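Local coordinates for beta-galactosidase (Bacillus circulans subsp. alkalophilus, PDB 3TTY), which hydrolyses beta-galactosidic bonds, releasing galactose, as a glycoside hydrolase built on a TIM barrel and assembled as a trimer, at the interface of chains A and B. Sequence-based numbering; all coordinates share one arbitrary frame. Chains: chain A/B, Beta-galactosidase.

The interface of chains A and B. Residues chain A 519, 521; chain B 280-281, 318, 320.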
loop_
_atom_site.group_PDB
_atom_site.type_symbol
_atom_site.label_atom_id
_atom_site.label_comp_id
_atom_site.label_asym_id
_atom_site.label_seq_id
_atom_site.Cartn_x
_atom_site.Cartn_y
_atom_site.Cartn_z
ATOM N N ALA A 519 22.628 -9.605 8.729
ATOM C CA ALA A 519 21.754 -9.181 7.639
ATOM C C ALA A 519 22.308 -7.929 6.946
ATOM O O ALA A 519 22.548 -6.909 7.589
ATOM C CB ALA A 519 20.349 -8.922 8.157
ATOM N N LEU A 521 22.059 -4.620 4.652
ATOM C CA LEU A 521 21.096 -3.647 4.162
ATOM C C LEU A 521 21.088 -3.712 2.633
ATOM O O LEU A 521 22.076 -4.133 2.031
ATOM C CB LEU A 521 21.453 -2.245 4.662
ATOM C CG LEU A 521 20.796 -1.789 5.970
ATOM C CD1 LEU A 521 20.961 -2.824 7.078
ATOM C CD2 LEU A 521 21.345 -0.436 6.416
ATOM N N MET B 280 20.880 0.287 12.099
ATOM C CA MET B 280 22.138 0.590 11.429
ATOM C C MET B 280 21.984 1.919 10.677
ATOM O O MET B 280 22.921 2.710 10.554
ATOM C CB MET B 280 22.459 -0.539 10.444
ATOM C CG MET B 280 23.549 -0.225 9.426
ATOM S SD MET B 280 25.208 -0.644 10.000
ATOM C CE MET B 280 25.484 0.633 11.233
ATOM N N ASP B 281 20.753 2.135 10.230
ATOM C CA ASP B 281 20.301 3.212 9.364
ATOM C C ASP B 281 20.094 4.564 10.074
ATOM O O ASP B 281 20.081 5.618 9.436
ATOM C CB ASP B 281 18.945 2.759 8.820
ATOM C CG ASP B 281 18.660 3.291 7.452
ATOM O OD1 ASP B 281 19.608 3.384 6.646
ATOM O OD2 ASP B 281 17.482 3.605 7.179
ATOM N N TYR B 318 16.063 -5.387 8.485
ATOM C CA TYR B 318 17.315 -6.082 8.244
ATOM C C TYR B 318 18.062 -6.228 9.568
ATOM O O TYR B 318 18.623 -5.256 10.067
ATOM C CB TYR B 318 18.146 -5.294 7.224
ATOM C CG TYR B 318 17.364 -4.988 5.966
ATOM C CD1 TYR B 318 17.200 -5.952 4.981
ATOM C CD2 TYR B 318 16.750 -3.755 5.785
ATOM C CE1 TYR B 318 16.458 -5.692 3.831
ATOM C CE2 TYR B 318 16.009 -3.485 4.645
ATOM C CZ TYR B 318 15.866 -4.459 3.672
ATOM O OH TYR B 318 15.134 -4.202 2.531
ATOM N N SER B 320 20.628 -6.276 11.302
ATOM C CA SER B 320 22.031 -5.935 11.190
ATOM C C SER B 320 22.749 -6.142 12.519
ATOM O O SER B 320 22.264 -5.705 13.558
ATOM C CB SER B 320 22.154 -4.467 10.781
ATOM O OG SER B 320 22.935 -4.342 9.611
HETATM O O HOH W 1 24.975 -5.622 7.668
#
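A:Leu521 lies on one side of the B:Tyr318 ring plane, but the CB that carries the ring is what comes near: the methyl CD1 packs on that CB, 3.7 Å away, out past CG rather than over the ring centre. With chi1 -53°, CG of B:Tyr318 lies anti to the carbonyl carbon, which sets the ring's direction from CB; the backbone places CB itself. The other flat group, the B:Asp281 carboxylate, is poorly ordered and gives only a loose approach. In this family 42 beta-galactosidase the patch joins the trimerisation region of chain A, at and just past the end of strand 512-519, to loops of the catalytic barrel of chain B, in keeping with the three-copy assembly. A:Leu521 buries 85 Å² of the 161 Å² hidden here. Its two methyls diverge: CD2 meets CG of B:Met280 at 3.7 Å, the side chains crossing at a slant, while CD1 also lies 3.6 Å from the B:Ser320 hydroxyl OG. That OG donates to the A:Ala519 carbonyl O at 3.3 Å, long but nearly collinear with C=O (173°). Water 1 bridges the same pair, 2.7 Å from A:Ala519 O and 3.1 Å from B:Ser320 OG, giving the carbonyl a second partner well off that axis. Chi1 of B:Ser320, -125°, is close to eclipsed, a somewhat strained setting that points OG at the carbonyl. With an alanine here, the A:Ala519 carbonyl would probably lose its direct cross-chain donor and water 1 one of its supports.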